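Local coordinates for diphthine synthase (Aeropyrum pernix, PDB 1WDE), which probably transfers three methyl groups from S-adenosyl-L-methionine to the amino group of a modified histidine in translation elongation factor 2, forming the diphthamide intermediate diphthine, at residues A[8-17]-A[112-122]; A[31-42]-A[61-71]. All coordinates share one frame; numbering follows the deposited sequence.

Contact 1. Residues A[8-17]-A[112-122]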
loop_
_atom_site.group_PDB
_atom_site.type_symbol
_atom_site.label_atom_id
_atom_site.label_comp_id
_atom_site.label_asym_id
_atom_site.label_seq_id
_atom_site.Cartn_x
_atom_site.Cartn_y
_atom_site.Cartn_z
ATOM N N VAL A 8 -17.611 26.162 -4.596
ATOM C CA VAL A 8 -16.516 25.346 -4.078
ATOM C C VAL A 8 -16.641 23.863 -4.425
ATOM O O VAL A 8 -17.573 23.181 -3.982
ATOM C CB VAL A 8 -16.391 25.470 -2.540
ATOM C CG1 VAL A 8 -15.034 24.953 -2.099
ATOM C CG2 VAL A 8 -16.584 26.916 -2.103
ATOM N N THR A 9 -15.697 23.375 -5.227
ATOM C CA THR A 9 -15.671 21.973 -5.629
ATOM C C THR A 9 -14.280 21.379 -5.414
ATOM O O THR A 9 -13.267 21.963 -5.809
ATOM C CB THR A 9 -16.079 21.805 -7.099
ATOM O OG1 THR A 9 -17.426 22.257 -7.268
ATOM C CG2 THR A 9 -15.994 20.347 -7.512
ATOM N N LEU A 10 -14.237 20.217 -4.774
ATOM C CA LEU A 10 -12.975 19.550 -4.494
ATOM C C LEU A 10 -12.773 18.349 -5.410
ATOM O O LEU A 10 -13.670 17.518 -5.582
ATOM C CB LEU A 10 -12.937 19.100 -3.033
ATOM C CG LEU A 10 -11.776 18.197 -2.607
ATOM C CD1 LEU A 10 -10.470 18.944 -2.701
ATOM C CD2 LEU A 10 -12.016 17.707 -1.190
ATOM N N LEU A 11 -11.588 18.268 -6.008
ATOM C CA LEU A 11 -11.268 17.161 -6.890
ATOM C C LEU A 11 -10.143 16.357 -6.262
ATOM O O LEU A 11 -9.035 16.871 -6.108
ATOM C CB LEU A 11 -10.811 17.676 -8.258
ATOM C CG LEU A 11 -11.728 18.654 -8.998
ATOM C CD1 LEU A 11 -11.168 18.929 -10.407
ATOM C CD2 LEU A 11 -13.126 18.066 -9.087
ATOM N N LEU A 12 -10.436 15.115 -5.870
ATOM C CA LEU A 12 -9.418 14.226 -5.297
ATOM C C LEU A 12 -8.974 13.387 -6.477
ATOM O O LEU A 12 -9.665 12.452 -6.875
ATOM C CB LEU A 12 -10.003 13.333 -4.199
ATOM C CG LEU A 12 -10.200 13.965 -2.822
ATOM C CD1 LEU A 12 -10.436 12.855 -1.813
ATOM C CD2 LEU A 12 -8.972 14.760 -2.429
ATOM N N VAL A 13 -7.810 13.720 -7.019
ATOM C CA VAL A 13 -7.306 13.071 -8.219
ATOM C C VAL A 13 -6.131 12.093 -8.074
ATOM O O VAL A 13 -5.070 12.451 -7.559
ATOM C CB VAL A 13 -6.892 14.170 -9.228
ATOM C CG1 VAL A 13 -6.638 13.571 -10.603
ATOM C CG2 VAL A 13 -7.979 15.252 -9.288
ATOM N N GLY A 14 -6.322 10.863 -8.549
ATOM C CA GLY A 14 -5.245 9.886 -8.519
ATOM C C GLY A 14 -4.433 10.115 -9.792
ATOM O O GLY A 14 -4.979 10.152 -10.893
ATOM N N TRP A 15 -3.128 10.279 -9.648
ATOM C CA TRP A 15 -2.253 10.540 -10.781
ATOM C C TRP A 15 -1.515 9.306 -11.342
ATOM O O TRP A 15 -0.821 9.407 -12.349
ATOM C CB TRP A 15 -1.219 11.589 -10.365
ATOM C CG TRP A 15 -0.743 12.473 -11.481
ATOM C CD1 TRP A 15 0.521 12.550 -11.982
ATOM C CD2 TRP A 15 -1.526 13.429 -12.212
ATOM N NE1 TRP A 15 0.578 13.499 -12.980
ATOM C CE2 TRP A 15 -0.663 14.052 -13.143
ATOM C CE3 TRP A 15 -2.873 13.818 -12.171
ATOM C CZ2 TRP A 15 -1.100 15.044 -14.028
ATOM C CZ3 TRP A 15 -3.313 14.805 -13.052
ATOM C CH2 TRP A 15 -2.422 15.408 -13.972
ATOM N N GLY A 16 -1.680 8.142 -10.724
ATOM C CA GLY A 16 -0.941 6.976 -11.197
ATOM C C GLY A 16 0.409 7.031 -10.487
ATOM O O GLY A 16 0.743 8.056 -9.900
ATOM N N TYR A 17 1.212 5.975 -10.538
ATOM C CA TYR A 17 2.468 6.018 -9.793
ATOM C C TYR A 17 3.745 6.261 -10.586
ATOM O O TYR A 17 4.839 6.125 -10.052
ATOM C CB TYR A 17 2.614 4.736 -8.954
ATOM C CG TYR A 17 2.582 3.482 -9.787
ATOM C CD1 TYR A 17 1.361 2.885 -10.136
ATOM C CD2 TYR A 17 3.760 2.910 -10.262
ATOM C CE1 TYR A 17 1.318 1.759 -10.935
ATOM C CE2 TYR A 17 3.728 1.768 -11.076
ATOM C CZ TYR A 17 2.507 1.201 -11.406
ATOM O OH TYR A 17 2.457 0.083 -12.215
ATOM N N VAL A 112 -19.309 21.510 0.269
ATOM C CA VAL A 112 -18.533 21.360 -0.971
ATOM C C VAL A 112 -18.823 20.083 -1.770
ATOM O O VAL A 112 -18.967 18.999 -1.202
ATOM C CB VAL A 112 -17.013 21.395 -0.677
ATOM C CG1 VAL A 112 -16.225 21.307 -1.977
ATOM C CG2 VAL A 112 -16.657 22.665 0.078
ATOM N N ALA A 113 -18.912 20.214 -3.090
ATOM C CA ALA A 113 -19.156 19.059 -3.947
ATOM C C ALA A 113 -17.819 18.333 -4.099
ATOM O O ALA A 113 -16.792 18.970 -4.315
ATOM C CB ALA A 113 -19.672 19.505 -5.307
ATOM N N VAL A 114 -17.825 17.008 -3.977
ATOM C CA VAL A 114 -16.579 16.247 -4.088
ATOM C C VAL A 114 -16.581 15.248 -5.231
ATOM O O VAL A 114 -17.507 14.451 -5.374
ATOM C CB VAL A 114 -16.274 15.485 -2.784
ATOM C CG1 VAL A 114 -15.029 14.620 -2.970
ATOM C CG2 VAL A 114 -16.070 16.477 -1.636
ATOM N N ARG A 115 -15.541 15.306 -6.058
ATOM C CA ARG A 115 -15.414 14.382 -7.185
ATOM C C ARG A 115 -14.159 13.540 -6.944
ATOM O O ARG A 115 -13.077 14.076 -6.679
ATOM C CB ARG A 115 -15.257 15.147 -8.500
ATOM C CG ARG A 115 -16.323 16.184 -8.752
ATOM C CD ARG A 115 -17.627 15.542 -9.136
ATOM N NE ARG A 115 -17.694 15.240 -10.562
ATOM C CZ ARG A 115 -18.677 14.535 -11.117
ATOM N NH1 ARG A 115 -18.686 14.297 -12.424
ATOM N NH2 ARG A 115 -19.646 14.051 -10.354
ATOM N N TYR A 116 -14.311 12.227 -7.021
ATOM C CA TYR A 116 -13.181 11.326 -6.824
ATOM C C TYR A 116 -12.759 10.848 -8.208
ATOM O O TYR A 116 -13.503 10.131 -8.878
ATOM C CB TYR A 116 -13.600 10.148 -5.917
ATOM C CG TYR A 116 -12.779 8.877 -6.089
ATOM C CD1 TYR A 116 -11.394 8.923 -6.260
ATOM C CD2 TYR A 116 -13.389 7.632 -6.065
ATOM C CE1 TYR A 116 -10.648 7.753 -6.408
ATOM C CE2 TYR A 116 -12.651 6.454 -6.207
ATOM C CZ TYR A 116 -11.287 6.527 -6.384
ATOM O OH TYR A 116 -10.568 5.369 -6.570
ATOM N N ILE A 117 -11.580 11.280 -8.654
ATOM C CA ILE A 117 -11.087 10.858 -9.966
ATOM C C ILE A 117 -10.073 9.741 -9.693
ATOM O O ILE A 117 -9.014 9.990 -9.136
ATOM C CB ILE A 117 -10.389 12.012 -10.721
ATOM C CG1 ILE A 117 -11.340 13.216 -10.830
ATOM C CG2 ILE A 117 -9.984 11.531 -12.135
ATOM C CD1 ILE A 117 -12.685 12.860 -11.442
ATOM N N PRO A 118 -10.396 8.498 -10.077
ATOM C CA PRO A 118 -9.434 7.418 -9.802
ATOM C C PRO A 118 -8.116 7.402 -10.582
ATOM O O PRO A 118 -8.016 7.937 -11.692
ATOM C CB PRO A 118 -10.251 6.139 -10.012
ATOM C CG PRO A 118 -11.415 6.541 -10.847
ATOM C CD PRO A 118 -11.711 7.977 -10.488
ATOM N N GLY A 119 -7.097 6.810 -9.958
ATOM C CA GLY A 119 -5.795 6.674 -10.589
ATOM C C GLY A 119 -5.321 5.241 -10.381
ATOM O O GLY A 119 -5.821 4.554 -9.480
ATOM N N VAL A 120 -4.390 4.762 -11.199
ATOM C CA VAL A 120 -3.877 3.401 -10.992
ATOM C C VAL A 120 -2.959 3.440 -9.769
ATOM O O VAL A 120 -1.994 4.217 -9.741
ATOM C CB VAL A 120 -3.048 2.885 -12.197
ATOM C CG1 VAL A 120 -2.441 1.515 -11.859
ATOM C CG2 VAL A 120 -3.929 2.757 -13.438
ATOM N N SER A 121 -3.246 2.636 -8.740
ATOM C CA SER A 121 -2.352 2.664 -7.590
ATOM C C SER A 121 -1.283 1.578 -7.724
ATOM O O SER A 121 -1.489 0.556 -8.393
ATOM C CB SER A 121 -3.111 2.511 -6.277
ATOM O OG SER A 121 -3.388 1.177 -6.000
ATOM N N GLY A 122 -0.126 1.837 -7.133
ATOM C CA GLY A 122 0.959 0.878 -7.182
ATOM C C GLY A 122 0.570 -0.397 -6.460
ATOM O O GLY A 122 1.056 -1.478 -6.791
#
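Strands 9-14 and 113-117 pair in parallel at one edge of the five-stranded sheet, T9 to V13 lying level with A113 to I117 and the strand axes approaching to 4.8 Å. L10 bonds twice: its N donates to A113 O at 2.9 Å, and its O accepts R115 N at 2.9 Å with an N-H...O angle of 172°. L12 repeats the pattern with R115 O and I117 N, and G14 N closes the ladder on I117 O. On one face L11 and R115 run side by side, L11 CD2 lying 3.7 Å from R115 CB. The other face carries L10 and V114, which both pack on A107 of helix 100-109. The strand tips then lead into the loops of this tetrapyrrole-methylase domain, where S121 and G122 probably contact S-adenosyl-L-methionine. The CA atoms of G14 and G119 are 3.9 Å apart, and a CB on either would run into the other's backbone. Beyond them G122 CA stands 4.0 Å from the Y17 ring centroid, 29° off the normal, a CH-pi contact, while V120 O lies at the ring edge in plane. Y17 OH hydrogen-bonds to G219 O, and Y116 OH to OD1 of D93, another probable cofactor-binding residue.

Contact 2. Residues A[31-42]-A[61-71]; sequences RRADVVYVESYT and RVVEASRRDLE
Water 1 is gripped from both segments: it accepts from S40 N at 2.7 Å and donates to E64 OE2 and A65 O, near where the two strands run out. The pairing itself is parallel, V36 to V38 level with V62 to E64, but distorted. V38 N reaches V63 O at 2.7 Å, whereas V36 N meets R61 O at 3.3 Å from above the carbonyl plane, and the V63 N to V36 O bond is weak and bent. V38 CG2 and V62 CG1 touch at 3.6 Å on one face; Y37 lies alongside V63 on the other.

In the second half of the contact a chi1 of 67° turns the Y41 ring toward 61-71, onto the first turn of helix 67-71. R67 CB stands 3.7 Å from the Y41 ring centroid and 14° off its normal, a CH-pi contact; the guanidinium, turned 76° to the ring, meets Y41 CE1 edge-on, with R67 NE 3.1 Å from that carbon. On the opposite face, toward the rim, sits E39 OE2, which accepts T42 N through its syn lone pair. E39 OE1 accepts T42 OG1 at 2.6 Å and also bonds H100 NE2 and T90 OG1, so several groups hold this buried carboxylate against the Y41 ring. L70 CD1 comes 3.3 Å from Y41 OH. S66 and D69 form the capping box that starts this helix.

In the surrounding beta-alpha-beta unit, helix 47-57 connects the two strands and covers V38 and V62. Strand 85-90 bonds to the far edge of 35-39, and H100 of helix 100-109 packs on Y41 and L70.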
loop_
_atom_site.group_PDB
_atom_site.type_symbol
_atom_site.label_atom_id
_atom_site.label_comp_id
_atom_site.label_asym_id
_atom_site.label_seq_id
_atom_site.Cartn_x
_atom_site.Cartn_y
_atom_site.Cartn_z
ATOM N N ARG A 31 -6.249 20.242 -15.272
ATOM C CA ARG A 31 -6.049 21.380 -16.153
ATOM C C ARG A 31 -7.201 22.365 -15.996
ATOM O O ARG A 31 -7.004 23.580 -16.075
ATOM C CB ARG A 31 -5.920 20.912 -17.609
ATOM C CG ARG A 31 -4.647 20.101 -17.845
ATOM C CD ARG A 31 -4.461 19.620 -19.283
ATOM N NE ARG A 31 -5.548 18.762 -19.749
ATOM C CZ ARG A 31 -5.415 17.831 -20.691
ATOM N NH1 ARG A 31 -6.462 17.100 -21.061
ATOM N NH2 ARG A 31 -4.230 17.614 -21.252
ATOM N N ARG A 32 -8.391 21.836 -15.730
ATOM C CA ARG A 32 -9.581 22.661 -15.574
ATOM C C ARG A 32 -9.790 23.221 -14.172
ATOM O O ARG A 32 -10.644 24.081 -13.967
ATOM C CB ARG A 32 -10.818 21.876 -16.032
ATOM C CG ARG A 32 -10.814 21.602 -17.531
ATOM C CD ARG A 32 -12.031 20.804 -17.984
ATOM N NE ARG A 32 -12.057 20.646 -19.438
ATOM C CZ ARG A 32 -12.261 21.642 -20.300
ATOM N NH1 ARG A 32 -12.461 22.878 -19.857
ATOM N NH2 ARG A 32 -12.255 21.410 -21.606
ATOM N N ALA A 33 -9.010 22.749 -13.208
ATOM C CA ALA A 33 -9.129 23.250 -11.842
ATOM C C ALA A 33 -8.560 24.671 -11.772
ATOM O O ALA A 33 -7.877 25.118 -12.691
ATOM C CB ALA A 33 -8.378 22.334 -10.880
ATOM N N ASP A 34 -8.847 25.381 -10.687
ATOM C CA ASP A 34 -8.347 26.738 -10.525
ATOM C C ASP A 34 -7.104 26.709 -9.656
ATOM O O ASP A 34 -6.206 27.541 -9.810
ATOM C CB ASP A 34 -9.410 27.638 -9.889
ATOM C CG ASP A 34 -10.673 27.735 -10.731
ATOM O OD1 ASP A 34 -10.570 28.089 -11.925
ATOM O OD2 ASP A 34 -11.772 27.455 -10.199
ATOM N N VAL A 35 -7.063 25.745 -8.740
ATOM C CA VAL A 35 -5.927 25.568 -7.838
ATOM C C VAL A 35 -5.573 24.072 -7.811
ATOM O O VAL A 35 -6.458 23.215 -7.915
ATOM C CB VAL A 35 -6.270 26.025 -6.398
ATOM C CG1 VAL A 35 -4.995 26.137 -5.573
ATOM C CG2 VAL A 35 -6.991 27.356 -6.429
ATOM N N VAL A 36 -4.285 23.766 -7.677
ATOM C CA VAL A 36 -3.828 22.381 -7.650
ATOM C C VAL A 36 -2.812 22.109 -6.547
ATOM O O VAL A 36 -1.652 22.515 -6.644
ATOM C CB VAL A 36 -3.185 21.981 -8.985
ATOM C CG1 VAL A 36 -2.781 20.512 -8.946
ATOM C CG2 VAL A 36 -4.156 22.237 -10.126
ATOM N N TYR A 37 -3.260 21.438 -5.489
ATOM C CA TYR A 37 -2.388 21.068 -4.386
ATOM C C TYR A 37 -1.862 19.696 -4.763
ATOM O O TYR A 37 -2.591 18.872 -5.318
ATOM C CB TYR A 37 -3.173 20.978 -3.083
ATOM C CG TYR A 37 -3.726 22.300 -2.603
ATOM C CD1 TYR A 37 -2.896 23.255 -2.017
ATOM C CD2 TYR A 37 -5.078 22.601 -2.742
ATOM C CE1 TYR A 37 -3.402 24.480 -1.579
ATOM C CE2 TYR A 37 -5.592 23.818 -2.310
ATOM C CZ TYR A 37 -4.752 24.754 -1.728
ATOM O OH TYR A 37 -5.269 25.955 -1.294
ATOM N N VAL A 38 -0.593 19.454 -4.476
ATOM C CA VAL A 38 0.034 18.187 -4.805
ATOM C C VAL A 38 0.739 17.660 -3.568
ATOM O O VAL A 38 1.560 18.355 -2.969
ATOM C CB VAL A 38 1.059 18.364 -5.952
ATOM C CG1 VAL A 38 1.748 17.058 -6.248
ATOM C CG2 VAL A 38 0.360 18.870 -7.189
ATOM N N GLU A 39 0.403 16.441 -3.167
ATOM C CA GLU A 39 1.032 15.857 -1.997
ATOM C C GLU A 39 1.814 14.629 -2.431
ATOM O O GLU A 39 1.294 13.748 -3.112
ATOM C CB GLU A 39 -0.018 15.530 -0.914
ATOM C CG GLU A 39 -1.041 14.461 -1.247
ATOM C CD GLU A 39 -0.547 13.061 -0.919
ATOM O OE1 GLU A 39 -1.350 12.107 -1.021
ATOM O OE2 GLU A 39 0.643 12.914 -0.555
ATOM N N SER A 40 3.085 14.599 -2.058
ATOM C CA SER A 40 3.952 13.498 -2.428
ATOM C C SER A 40 4.506 12.778 -1.218
ATOM O O SER A 40 5.549 12.135 -1.300
ATOM C CB SER A 40 5.088 14.032 -3.296
ATOM O OG SER A 40 5.395 15.365 -2.933
ATOM N N TYR A 41 3.800 12.878 -0.095
ATOM C CA TYR A 41 4.232 12.232 1.137
ATOM C C TYR A 41 3.563 10.880 1.425
ATOM O O TYR A 41 4.094 10.084 2.204
ATOM C CB TYR A 41 4.015 13.180 2.322
ATOM C CG TYR A 41 2.568 13.481 2.641
ATOM C CD1 TYR A 41 1.786 12.574 3.357
ATOM C CD2 TYR A 41 1.985 14.681 2.243
ATOM C CE1 TYR A 41 0.453 12.859 3.677
ATOM C CE2 TYR A 41 0.654 14.978 2.554
ATOM C CZ TYR A 41 -0.106 14.063 3.274
ATOM O OH TYR A 41 -1.412 14.362 3.607
ATOM N N THR A 42 2.405 10.622 0.818
ATOM C CA THR A 42 1.704 9.352 1.037
ATOM C C THR A 42 2.288 8.227 0.192
ATOM O O THR A 42 1.908 7.066 0.352
ATOM C CB THR A 42 0.181 9.441 0.695
ATOM O OG1 THR A 42 0.012 9.912 -0.649
ATOM C CG2 THR A 42 -0.547 10.373 1.665
ATOM N N ARG A 61 -0.358 27.064 -10.886
ATOM C CA ARG A 61 -1.415 26.693 -9.953
ATOM C C ARG A 61 -0.980 25.580 -9.005
ATOM O O ARG A 61 -1.503 25.456 -7.896
ATOM C CB ARG A 61 -2.660 26.278 -10.734
ATOM C CG ARG A 61 -3.142 27.371 -11.655
ATOM C CD ARG A 61 -4.203 26.902 -12.615
ATOM N NE ARG A 61 -4.532 27.969 -13.550
ATOM C CZ ARG A 61 -5.359 27.841 -14.580
ATOM N NH1 ARG A 61 -5.953 26.678 -14.816
ATOM N NH2 ARG A 61 -5.586 28.877 -15.377
ATOM N N VAL A 62 -0.009 24.786 -9.437
ATOM C CA VAL A 62 0.490 23.687 -8.624
ATOM C C VAL A 62 1.038 24.205 -7.300
ATOM O O VAL A 62 1.709 25.236 -7.253
ATOM C CB VAL A 62 1.591 22.911 -9.368
ATOM C CG1 VAL A 62 2.044 21.722 -8.541
ATOM C CG2 VAL A 62 1.071 22.456 -10.716
ATOM N N VAL A 63 0.745 23.481 -6.223
ATOM C CA VAL A 63 1.198 23.865 -4.895
ATOM C C VAL A 63 1.518 22.642 -4.035
ATOM O O VAL A 63 0.678 21.759 -3.864
ATOM C CB VAL A 63 0.114 24.696 -4.164
ATOM C CG1 VAL A 63 0.633 25.163 -2.813
ATOM C CG2 VAL A 63 -0.314 25.875 -5.023
ATOM N N GLU A 64 2.733 22.594 -3.499
ATOM C CA GLU A 64 3.136 21.493 -2.633
ATOM C C GLU A 64 2.297 21.544 -1.367
ATOM O O GLU A 64 2.167 22.599 -0.747
ATOM C CB GLU A 64 4.616 21.617 -2.249
ATOM C CG GLU A 64 5.580 20.802 -3.108
ATOM C CD GLU A 64 5.690 19.343 -2.673
ATOM O OE1 GLU A 64 6.432 18.583 -3.331
ATOM O OE2 GLU A 64 5.044 18.951 -1.677
ATOM N N ALA A 65 1.726 20.406 -0.986
ATOM C CA ALA A 65 0.920 20.322 0.225
ATOM C C ALA A 65 1.558 19.302 1.165
ATOM O O ALA A 65 1.891 18.197 0.748
ATOM C CB ALA A 65 -0.504 19.904 -0.120
ATOM N N SER A 66 1.741 19.674 2.429
ATOM C CA SER A 66 2.348 18.765 3.398
ATOM C C SER A 66 1.274 17.983 4.146
ATOM O O SER A 66 0.084 18.268 4.019
ATOM C CB SER A 66 3.198 19.535 4.411
ATOM O OG SER A 66 2.398 20.020 5.476
ATOM N N ARG A 67 1.701 17.003 4.935
ATOM C CA ARG A 67 0.764 16.188 5.688
ATOM C C ARG A 67 -0.041 17.006 6.693
ATOM O O ARG A 67 -1.272 16.955 6.690
ATOM C CB ARG A 67 1.502 15.055 6.398
ATOM C CG ARG A 67 0.624 14.257 7.341
ATOM C CD ARG A 67 1.257 12.926 7.710
ATOM N NE ARG A 67 1.287 12.015 6.571
ATOM C CZ ARG A 67 1.596 10.725 6.648
ATOM N NH1 ARG A 67 1.907 10.183 7.817
ATOM N NH2 ARG A 67 1.584 9.974 5.556
ATOM N N ARG A 68 0.640 17.761 7.549
ATOM C CA ARG A 68 -0.066 18.564 8.537
ATOM C C ARG A 68 -1.020 19.533 7.851
ATOM O O ARG A 68 -2.038 19.912 8.422
ATOM C CB ARG A 68 0.921 19.322 9.434
ATOM C CG ARG A 68 1.701 18.409 10.371
ATOM C CD ARG A 68 2.629 19.172 11.315
ATOM N NE ARG A 68 1.909 19.924 12.344
ATOM C CZ ARG A 68 1.608 21.218 12.269
ATOM N NH1 ARG A 68 0.951 21.802 13.261
ATOM N NH2 ARG A 68 1.970 21.934 11.211
ATOM N N ASP A 69 -0.702 19.928 6.622
ATOM C CA ASP A 69 -1.573 20.838 5.885
ATOM C C ASP A 69 -2.897 20.149 5.573
ATOM O O ASP A 69 -3.969 20.726 5.753
ATOM C CB ASP A 69 -0.921 21.286 4.574
ATOM C CG ASP A 69 0.237 22.249 4.791
ATOM O OD1 ASP A 69 0.048 23.272 5.485
ATOM O OD2 ASP A 69 1.338 21.987 4.259
ATOM N N LEU A 70 -2.821 18.906 5.114
ATOM C CA LEU A 70 -4.021 18.162 4.767
ATOM C C LEU A 70 -4.672 17.509 5.987
ATOM O O LEU A 70 -5.883 17.302 6.010
ATOM C CB LEU A 70 -3.690 17.103 3.702
ATOM C CG LEU A 70 -2.954 17.608 2.450
ATOM C CD1 LEU A 70 -2.783 16.478 1.447
ATOM C CD2 LEU A 70 -3.736 18.750 1.815
ATOM N N GLU A 71 -3.878 17.195 7.006
ATOM C CA GLU A 71 -4.421 16.565 8.204
ATOM C C GLU A 71 -4.763 17.559 9.318
ATOM O O GLU A 71 -5.848 17.501 9.899
ATOM C CB GLU A 71 -3.445 15.517 8.743
ATOM C CG GLU A 71 -2.980 14.501 7.714
ATOM C CD GLU A 71 -2.340 13.280 8.353
ATOM O OE1 GLU A 71 -1.587 13.451 9.336
ATOM O OE2 GLU A 71 -2.582 12.152 7.870
HETATM O O HOH W 1 3.543 16.669 -0.398
HETATM O O HOH W 2 -3.019 12.292 5.387
#

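Contacts 1 and 2 take opposite ends of one parallel sheet, ordered 62-64, 35-39, 85-90, 9-14, 113-117, with strand 85-90 bridging the two pairs. Their centres are 12 Å apart and their nearest atoms about 4 Å apart, without touching. Helix 24-32 carries the chain from strand 9-14 to strand 35-39, and contact 2 is completed before the chain returns to form contact 1. Contact 1 contributes S121 and G122 to the probable S-adenosyl-L-methionine site, and D93 and V96 of that site lie close by, the S121 side chain being about 4 Å from that of V96. Contact 2 stands further off, its T42 side chain about 9 Å from those of both D93 and V96.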